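Local coordinates for probable glutathione S-transferase (PDB 6JWK), which probably catalyses the glutathione-dependent cis-trans isomerisation of maleylpyruvate, as a zeta-class member of the glutathione S-transferase superfamily, at residues Y13-R16 against I17-L21; L67-I70 against D71-A75; L94-A97 against L98-A101; E137-A140 against A141-T144; G161-E164 against C165-P169. All coordinates share one frame; numbering follows the deposited sequence.

Contact 1. Residues Y13-R16 against I17-L21; sequences YRVR and IALAL
Ile17 lays its CD1 methyl against the ring of Tyr13, 3.6 Å from CE1, and its backbone N donates to Tyr13 O at 2.9 Å. Because Ile17 CG1 sits beside its own backbone N (chi1 -64°), that branch also passes 3.3 Å from Tyr13 O, and the two side chains cross obliquely. Cys165 and Pro169 of helix 162-176 pack on Ile17. Ala18 N reaches Arg14 O at 3.2 Å, while its methyl faces Ile70 and Leu73 of helix 66-76; the guanidinium of Arg14 turns elsewhere and bonds through NH1 to Ser66 OG. These turns belong to helix 10-22, the crossover helix of the first beta-alpha-beta unit (strands 2-5 and 28-30) in the thioredoxin-like domain of glutathione transferases. Leu19 N makes a short, straight bond to Val15 O (2.8 Å, N-H...O 174°). Its side chain runs alongside that of Val15 in the same direction, CD1 lying 4.2 Å from Val15 CG1. Ala20 N bonds to Arg16 O at 3.0 Å. The Arg16 chain bends at chi3 (-49°), and Tyr13 CA lies against one guanidinium face, toward its rim, with NE bonded to Ala203 O and NH1 to Ser5 OG.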
# COMPACT_ATOMS: atom_id res chain seq x y z
N TYR B 13 -7.67 -10.24 8.41
CA TYR B 13 -8.20 -9.56 9.62
C TYR B 13 -8.70 -8.15 9.21
O TYR B 13 -9.81 -7.76 9.61
CB TYR B 13 -7.10 -9.59 10.69
CG TYR B 13 -7.51 -9.13 12.07
CD1 TYR B 13 -8.83 -8.85 12.40
CD2 TYR B 13 -6.55 -9.07 13.08
CE1 TYR B 13 -9.17 -8.43 13.69
CE2 TYR B 13 -6.89 -8.66 14.37
CZ TYR B 13 -8.21 -8.35 14.67
OH TYR B 13 -8.52 -7.97 15.94
N ARG B 14 -7.90 -7.39 8.45
CA ARG B 14 -8.27 -6.02 7.99
C ARG B 14 -9.66 -6.07 7.35
O ARG B 14 -10.47 -5.24 7.63
CB ARG B 14 -7.32 -5.45 6.92
CG ARG B 14 -5.89 -5.21 7.37
CD ARG B 14 -5.09 -4.75 6.19
NE ARG B 14 -3.70 -4.64 6.54
CZ ARG B 14 -2.73 -4.45 5.69
NH1 ARG B 14 -3.00 -4.41 4.39
NH2 ARG B 14 -1.48 -4.34 6.11
N VAL B 15 -9.90 -7.03 6.47
CA VAL B 15 -11.17 -7.08 5.70
C VAL B 15 -12.31 -7.65 6.53
O VAL B 15 -13.48 -7.22 6.33
CB VAL B 15 -10.98 -7.88 4.40
CG1 VAL B 15 -12.27 -7.94 3.61
CG2 VAL B 15 -9.86 -7.26 3.54
N ARG B 16 -12.03 -8.60 7.43
CA ARG B 16 -13.07 -9.08 8.39
C ARG B 16 -13.54 -7.92 9.27
O ARG B 16 -14.74 -7.81 9.55
CB ARG B 16 -12.57 -10.22 9.27
CG ARG B 16 -12.34 -11.53 8.53
CD ARG B 16 -12.15 -12.72 9.45
NE ARG B 16 -11.18 -12.49 10.53
CZ ARG B 16 -9.89 -12.79 10.52
NH1 ARG B 16 -9.35 -13.38 9.47
NH2 ARG B 16 -9.15 -12.52 11.59
N ILE B 17 -12.65 -7.01 9.66
CA ILE B 17 -13.12 -5.82 10.45
C ILE B 17 -14.02 -4.97 9.55
O ILE B 17 -15.12 -4.55 10.00
CB ILE B 17 -11.91 -5.02 10.95
CG1 ILE B 17 -11.07 -5.84 11.93
CG2 ILE B 17 -12.32 -3.68 11.53
CD1 ILE B 17 -9.70 -5.20 12.20
N ALA B 18 -13.60 -4.73 8.31
CA ALA B 18 -14.41 -3.89 7.39
C ALA B 18 -15.80 -4.50 7.23
O ALA B 18 -16.86 -3.77 7.31
CB ALA B 18 -13.72 -3.78 6.04
N LEU B 19 -15.87 -5.80 6.92
CA LEU B 19 -17.19 -6.46 6.78
C LEU B 19 -18.00 -6.33 8.08
O LEU B 19 -19.22 -6.10 7.99
CB LEU B 19 -16.99 -7.92 6.36
CG LEU B 19 -16.45 -8.09 4.95
CD1 LEU B 19 -15.98 -9.53 4.69
CD2 LEU B 19 -17.48 -7.69 3.90
N ALA B 20 -17.39 -6.53 9.24
CA ALA B 20 -18.08 -6.47 10.55
C ALA B 20 -18.61 -5.05 10.74
O ALA B 20 -19.80 -4.94 11.06
CB ALA B 20 -17.20 -6.91 11.68
N LEU B 21 -17.84 -4.01 10.42
CA LEU B 21 -18.33 -2.62 10.56
C LEU B 21 -19.53 -2.36 9.63
O LEU B 21 -20.43 -1.58 10.01
CB LEU B 21 -17.18 -1.64 10.27
CG LEU B 21 -16.09 -1.63 11.33
CD1 LEU B 21 -14.90 -0.80 10.84
CD2 LEU B 21 -16.64 -1.06 12.64

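Contact 2. Residues L67-I70 against D71-A75; sequences LAII and DYLDA
Asp71 sets its CB beside the carbonyl oxygens of Leu67 and Ala68, one turn earlier in helix 66-76, the last helix of the thioredoxin-like domain. Its backbone N donates to Leu67 O at 3.1 Å. CB lies 3.5 Å from Ala68 O, and CG leaves anti to the backbone N (chi1 -175°), which carries the carboxylate outward. At the tip, OD2 meets a water at 2.6 Å, and the same water stands 3.0 Å from Ala68 O, linking the side chain to the preceding turn. Other acceptors also compete for the protons of this water. OD2 also forms a salt bridge with Arg90 NE of the second subunit, and OD1 has a weak bond to a glycerol; Leu94 of the second subunit packs on both Ala68 and Asp71. Ala68 O is thus shared between the water and Tyr72 N, its regular helical donor at 2.9 Å. One turn on, Asp74 N bonds only weakly to Ile70 O, while its carboxylate is held by Lys22 and the backbone N atoms of Leu82 and Ile83. On the inner side, Leu73 CG comes to 3.3 Å from Ile69 O, and Leu73 N donates to that oxygen at 3.0 Å.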
# COMPACT_ATOMS: atom_id res chain seq x y z
N LEU B 67 -6.77 -3.27 0.88
CA LEU B 67 -7.23 -1.85 0.78
C LEU B 67 -8.11 -1.61 -0.46
O LEU B 67 -9.01 -0.77 -0.37
CB LEU B 67 -6.07 -0.86 0.76
CG LEU B 67 -5.08 -0.93 1.91
CD1 LEU B 67 -4.45 0.44 2.12
CD2 LEU B 67 -5.67 -1.45 3.18
N ALA B 68 -7.92 -2.31 -1.58
CA ALA B 68 -8.86 -2.18 -2.72
C ALA B 68 -10.22 -2.74 -2.29
O ALA B 68 -11.27 -2.18 -2.67
CB ALA B 68 -8.30 -2.86 -3.95
N ILE B 69 -10.23 -3.85 -1.56
CA ILE B 69 -11.50 -4.50 -1.14
C ILE B 69 -12.19 -3.52 -0.19
O ILE B 69 -13.41 -3.35 -0.31
CB ILE B 69 -11.26 -5.85 -0.48
CG1 ILE B 69 -10.81 -6.89 -1.50
CG2 ILE B 69 -12.51 -6.30 0.26
CD1 ILE B 69 -9.96 -8.02 -0.91
N ILE B 70 -11.47 -2.93 0.74
CA ILE B 70 -12.15 -2.01 1.70
C ILE B 70 -12.80 -0.86 0.91
O ILE B 70 -13.99 -0.48 1.20
CB ILE B 70 -11.17 -1.55 2.77
CG1 ILE B 70 -10.92 -2.72 3.71
CG2 ILE B 70 -11.68 -0.31 3.50
CD1 ILE B 70 -9.81 -2.44 4.69
N ASP B 71 -12.06 -0.27 -0.01
CA ASP B 71 -12.59 0.82 -0.89
C ASP B 71 -13.83 0.34 -1.66
O ASP B 71 -14.82 1.06 -1.70
CB ASP B 71 -11.52 1.26 -1.90
CG ASP B 71 -12.00 2.45 -2.72
OD1 ASP B 71 -11.99 3.53 -2.16
OD2 ASP B 71 -12.40 2.26 -3.89
N TYR B 72 -13.81 -0.86 -2.23
CA TYR B 72 -14.95 -1.43 -2.99
C TYR B 72 -16.19 -1.63 -2.09
O TYR B 72 -17.33 -1.37 -2.53
CB TYR B 72 -14.51 -2.76 -3.61
CG TYR B 72 -15.53 -3.34 -4.54
CD1 TYR B 72 -15.96 -2.64 -5.65
CD2 TYR B 72 -16.11 -4.57 -4.28
CE1 TYR B 72 -16.92 -3.16 -6.51
CE2 TYR B 72 -17.05 -5.12 -5.14
CZ TYR B 72 -17.45 -4.42 -6.26
OH TYR B 72 -18.38 -4.97 -7.08
N LEU B 73 -16.00 -2.03 -0.83
CA LEU B 73 -17.12 -2.21 0.11
C LEU B 73 -17.86 -0.88 0.31
O LEU B 73 -19.09 -0.95 0.58
CB LEU B 73 -16.61 -2.73 1.46
CG LEU B 73 -16.07 -4.15 1.44
CD1 LEU B 73 -15.62 -4.56 2.84
CD2 LEU B 73 -17.13 -5.11 0.90
N ASP B 74 -17.19 0.26 0.20
CA ASP B 74 -17.90 1.56 0.28
C ASP B 74 -18.81 1.79 -0.95
O ASP B 74 -19.77 2.53 -0.81
CB ASP B 74 -16.96 2.74 0.46
CG ASP B 74 -16.53 3.04 1.88
OD1 ASP B 74 -17.02 2.39 2.83
OD2 ASP B 74 -15.65 3.90 2.03
N ALA B 75 -18.56 1.15 -2.08
CA ALA B 75 -19.48 1.17 -3.24
C ALA B 75 -20.63 0.20 -3.02
O ALA B 75 -21.77 0.57 -3.29
CB ALA B 75 -18.74 0.81 -4.50
O HOH W 1 -11.84 -0.13 -4.77

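Contact 3. Residues L94-A97 against L98-A101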
# COMPACT_ATOMS: atom_id res chain seq x y z
N LEU B 94 -5.85 7.89 4.39
CA LEU B 94 -5.05 7.02 3.48
C LEU B 94 -3.56 7.12 3.81
O LEU B 94 -2.89 6.09 3.73
CB LEU B 94 -5.32 7.34 2.01
CG LEU B 94 -6.76 7.09 1.57
CD1 LEU B 94 -6.98 7.61 0.13
CD2 LEU B 94 -7.08 5.62 1.68
N GLU B 95 -3.10 8.26 4.29
CA GLU B 95 -1.66 8.43 4.64
C GLU B 95 -1.34 7.45 5.77
O GLU B 95 -0.26 6.78 5.71
CB GLU B 95 -1.26 9.87 4.96
CG GLU B 95 0.17 9.96 5.53
CD GLU B 95 1.16 11.06 5.12
OE1 GLU B 95 0.82 12.20 5.38
OE2 GLU B 95 2.36 10.75 4.68
N LEU B 96 -2.18 7.41 6.81
CA LEU B 96 -1.92 6.52 7.97
C LEU B 96 -2.13 5.06 7.57
O LEU B 96 -1.33 4.23 7.95
CB LEU B 96 -2.81 6.96 9.13
CG LEU B 96 -2.61 6.18 10.43
CD1 LEU B 96 -1.16 6.06 10.81
CD2 LEU B 96 -3.39 6.89 11.52
N ALA B 97 -3.20 4.76 6.85
CA ALA B 97 -3.48 3.37 6.41
C ALA B 97 -2.33 2.83 5.55
O ALA B 97 -1.94 1.67 5.74
CB ALA B 97 -4.82 3.29 5.68
N LEU B 98 -1.79 3.65 4.64
CA LEU B 98 -0.74 3.26 3.67
C LEU B 98 0.59 3.21 4.39
O LEU B 98 1.38 2.33 4.03
CB LEU B 98 -0.69 4.24 2.49
CG LEU B 98 -1.90 4.09 1.59
CD1 LEU B 98 -2.06 5.35 0.76
CD2 LEU B 98 -1.78 2.85 0.70
N LEU B 99 0.78 4.00 5.44
CA LEU B 99 1.99 3.83 6.28
C LEU B 99 2.07 2.40 6.81
O LEU B 99 3.15 1.77 6.74
CB LEU B 99 1.98 4.85 7.41
CG LEU B 99 3.07 4.74 8.46
CD1 LEU B 99 4.46 5.00 7.86
CD2 LEU B 99 2.78 5.79 9.52
N VAL B 100 0.99 1.91 7.39
CA VAL B 100 0.92 0.51 7.88
C VAL B 100 1.04 -0.48 6.69
O VAL B 100 1.90 -1.37 6.76
CB VAL B 100 -0.37 0.28 8.65
CG1 VAL B 100 -0.48 -1.17 9.09
CG2 VAL B 100 -0.39 1.26 9.84
N ALA B 101 0.24 -0.30 5.65
CA ALA B 101 0.05 -1.31 4.58
C ALA B 101 1.25 -1.36 3.63
O ALA B 101 1.41 -2.36 2.96
CB ALA B 101 -1.27 -1.06 3.87
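Two apolar pairs, Leu94 with Leu98 and Leu96 with Leu99, carry the side-chain part of this segment of helix 87-103. Leu98 CG stands beside its own backbone N (chi1 -71°), which sets the chain back over the preceding turn: CG lies 3.1 Å and CD1 3.2 Å from Leu94 O, a tight fit, and CD1 is 4.0 Å from Leu94 CB. Leu96 and Leu99 meet at a slant through CD1 and CD2, 4.2 Å apart, next to Ala142 of helix 124-149. The backbone adds the i to i+4 hydrogen bonds of an alpha helix. Leu98 N to Leu94 O (2.8 Å) and Ala101 N to Ala97 O (2.9 Å) are short, whereas Val100 N to Leu96 O (3.3 Å) is weak. The polar end of Glu95 looks outward to the dimer interface, where OE2 accepts a hydrogen bond from Ser64 N and, weakly, one from Gln65 N, both of the second subunit. In this first long helix of the all-helical C-terminal domain, the leucine, valine and alanine side chains can offer only apolar contacts, and one oxygen, OE2, of the only carboxylate in these two turns is met by backbone donors of the partner subunit.

Contact 4. Residues E137-A140 against A141-T144; sequences EGLA and AAET
Leu139 and Ala142 bring their CA atoms to 4.6 Å across an unbroken turn of helix 124-149. Backbone hydrogen bonds run from Ala142 N to Gly138 O (3.0 Å, in the carbonyl plane) and from Glu143 N to Leu139 O (2.9 Å, N-H...O 164°). The ends of this short run are looser: Ala141 N is 3.6 Å from Glu137 O, and Thr144 N makes only a weak bond to Ala140 O at 3.3 Å. Thr144 adds a second link to that oxygen. Its OG1 lies beside its own backbone N (chi1 -64°), and from there the hydroxyl donates back to Ala140 O, also weakly and at 3.3 Å, so that one carbonyl receives two long bonds from the same residue on the exposed side of the helix. Ala142, on the buried side, rests its CB 3.6 Å from both Gly138 O and Leu139 O, while Leu139 CD2 only grazes that methyl at 4.4 Å. Glu143 bends at chi2 (82°) and carries its carboxylate away from the turn; OE1 accepts from Leu187 N and OE2 from Ala186 N, so both oxygens grip the first turn of helix 185-195, whose helix end would probably stabilise the negative charge. Within the all-helical C-terminal domain, Ala141 and Ala142 pack on Leu99 of helix 87-103, Leu96 of that helix also touches Ala142, and Leu187 of helix 185-195 packs on Leu139 and Ala142.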
# COMPACT_ATOMS: atom_id res chain seq x y z
N GLU B 137 10.13 2.02 13.76
CA GLU B 137 10.16 3.11 12.76
C GLU B 137 8.73 3.46 12.34
O GLU B 137 8.41 4.66 12.33
CB GLU B 137 10.91 2.67 11.49
CG GLU B 137 12.33 2.23 11.74
CD GLU B 137 13.30 3.38 11.83
OE1 GLU B 137 13.36 4.15 10.87
OE2 GLU B 137 13.93 3.53 12.88
N GLY B 138 7.92 2.47 11.98
CA GLY B 138 6.56 2.72 11.45
C GLY B 138 5.60 3.23 12.51
O GLY B 138 4.84 4.15 12.24
N LEU B 139 5.57 2.60 13.68
CA LEU B 139 4.56 2.97 14.72
C LEU B 139 4.91 4.32 15.34
O LEU B 139 3.97 5.03 15.70
CB LEU B 139 4.46 1.86 15.77
CG LEU B 139 3.85 0.54 15.32
CD1 LEU B 139 3.54 -0.33 16.51
CD2 LEU B 139 2.62 0.73 14.46
N ALA B 140 6.19 4.73 15.40
CA ALA B 140 6.50 6.09 15.89
C ALA B 140 5.86 7.12 14.96
O ALA B 140 5.32 8.13 15.45
CB ALA B 140 8.00 6.29 15.96
N ALA B 141 5.91 6.88 13.65
CA ALA B 141 5.33 7.81 12.66
C ALA B 141 3.80 7.73 12.76
O ALA B 141 3.17 8.77 12.70
CB ALA B 141 5.84 7.49 11.25
N ALA B 142 3.24 6.54 12.99
CA ALA B 142 1.77 6.30 13.07
C ALA B 142 1.20 7.05 14.29
O ALA B 142 0.19 7.70 14.16
CB ALA B 142 1.47 4.82 13.15
N GLU B 143 1.89 6.96 15.42
CA GLU B 143 1.50 7.65 16.70
C GLU B 143 1.40 9.14 16.38
O GLU B 143 0.40 9.76 16.72
CB GLU B 143 2.54 7.31 17.78
CG GLU B 143 2.36 8.04 19.10
CD GLU B 143 1.32 7.43 20.03
OE1 GLU B 143 0.73 6.37 19.64
OE2 GLU B 143 1.07 8.02 21.15
N THR B 144 2.39 9.72 15.70
CA THR B 144 2.41 11.17 15.35
C THR B 144 1.25 11.52 14.41
O THR B 144 0.54 12.53 14.66
CB THR B 144 3.77 11.58 14.76
OG1 THR B 144 4.68 11.37 15.83
CG2 THR B 144 3.86 13.02 14.32

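Contact 5. Residues G161-E164 against C165-P169; sequences GIVE and CCLVP
Val163 and Leu167 lie side by side and point the same way, CG1 of the valine 3.8 Å from CD1 of the leucine, and Leu167 N makes a short bond of 2.8 Å to Val163 O. Round the same turn, Cys166 N is shared between Ile162 O at 3.2 Å and, weakly, Val163 O. Cys165 N donates to Gly161 O at 3.0 Å in the carbonyl plane, closing the first turn. At the other end, Val168 N bonds to Glu164 O at 3.1 Å. The next residue, Pro169, has no N-H to offer and kinks the helix; its CD comes to 3.9 Å from Glu164 O. Glu164 helps to fix the start of the helix. Its chain bends at chi2 (76°), so that OE1 turns back to accept Gly161 N at 2.8 Å, on the anti side and 23° out of the carboxylate plane. With Gly161 at the N-cap, this is the side-chain half of a capping box, a motif known at the start of this core helix in glutathione transferases; glycine has no side chain to return the bond. The other oxygen, OE2, accepts from Phe155 N. Helix 162-176 passes close to the centre of the folded chain, with Tyr13 and Ile17 of helix 10-22, Leu96 and Ala97 of helix 87-103, and Leu190 and Cys194 of helix 185-195 packed round these turns.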
# COMPACT_ATOMS: atom_id res chain seq x y z
N GLY B 161 -12.84 3.06 10.81
CA GLY B 161 -12.76 3.00 9.34
C GLY B 161 -11.46 2.38 8.90
O GLY B 161 -10.88 1.58 9.67
N ILE B 162 -11.04 2.72 7.69
CA ILE B 162 -9.87 2.07 7.05
C ILE B 162 -8.64 2.15 7.97
O ILE B 162 -7.85 1.20 8.00
CB ILE B 162 -9.62 2.65 5.65
CG1 ILE B 162 -8.56 1.80 4.95
CG2 ILE B 162 -9.26 4.11 5.69
CD1 ILE B 162 -8.35 2.17 3.49
N VAL B 163 -8.46 3.23 8.74
CA VAL B 163 -7.25 3.36 9.58
C VAL B 163 -7.24 2.24 10.63
O VAL B 163 -6.16 1.54 10.81
CB VAL B 163 -7.19 4.77 10.18
CG1 VAL B 163 -6.21 4.82 11.32
CG2 VAL B 163 -6.84 5.80 9.12
N GLU B 164 -8.39 2.00 11.30
CA GLU B 164 -8.48 1.01 12.40
C GLU B 164 -8.44 -0.38 11.76
O GLU B 164 -7.92 -1.31 12.39
CB GLU B 164 -9.71 1.26 13.28
CG GLU B 164 -9.61 2.57 14.09
CD GLU B 164 -9.85 3.87 13.33
OE1 GLU B 164 -10.53 3.86 12.23
OE2 GLU B 164 -9.37 4.93 13.84
N CYS B 165 -8.97 -0.53 10.56
CA CYS B 165 -8.89 -1.84 9.86
C CYS B 165 -7.40 -2.22 9.69
O CYS B 165 -7.07 -3.42 9.77
CB CYS B 165 -9.57 -1.81 8.51
SG CYS B 165 -11.36 -1.63 8.57
N CYS B 166 -6.51 -1.25 9.48
CA CYS B 166 -5.06 -1.52 9.27
C CYS B 166 -4.32 -1.56 10.62
O CYS B 166 -3.42 -2.41 10.79
CB CYS B 166 -4.44 -0.48 8.36
SG CYS B 166 -5.11 -0.58 6.68
N LEU B 167 -4.65 -0.67 11.56
CA LEU B 167 -3.85 -0.60 12.81
C LEU B 167 -4.07 -1.79 13.72
O LEU B 167 -3.09 -2.29 14.33
CB LEU B 167 -4.14 0.71 13.54
CG LEU B 167 -3.12 1.79 13.18
CD1 LEU B 167 -3.60 3.20 13.57
CD2 LEU B 167 -1.76 1.47 13.81
N VAL B 168 -5.31 -2.22 13.90
CA VAL B 168 -5.61 -3.26 14.91
C VAL B 168 -4.85 -4.52 14.55
O VAL B 168 -4.22 -5.11 15.41
CB VAL B 168 -7.13 -3.46 15.08
CG1 VAL B 168 -7.49 -4.79 15.70
CG2 VAL B 168 -7.68 -2.29 15.88
N PRO B 169 -4.84 -4.99 13.28
CA PRO B 169 -4.05 -6.17 12.97
C PRO B 169 -2.54 -5.96 13.18
O PRO B 169 -1.84 -6.85 13.71
CB PRO B 169 -4.47 -6.46 11.52
CG PRO B 169 -5.86 -5.88 11.40
CD PRO B 169 -5.72 -4.56 12.16

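From the N terminus the five contacts follow one another in series, each within one helix, contact 5 including its N-cap; none closes a long loop, nests in another or crosses it. Contacts 1 and 2 lie on two helices of the thioredoxin-like domain and touch through Val15 with Ile69 and Ala18 with Ile70. Contact 3 opens the helical domain and reaches back to contact 2 through Leu67; both also meet the second subunit. Contact 4 packs on contact 3 but stays about 11 Å, nearest atoms, from contact 1. Contact 5, nearest the centre of the chain, touches contacts 1, 2 and 3 and so ties the two domains together.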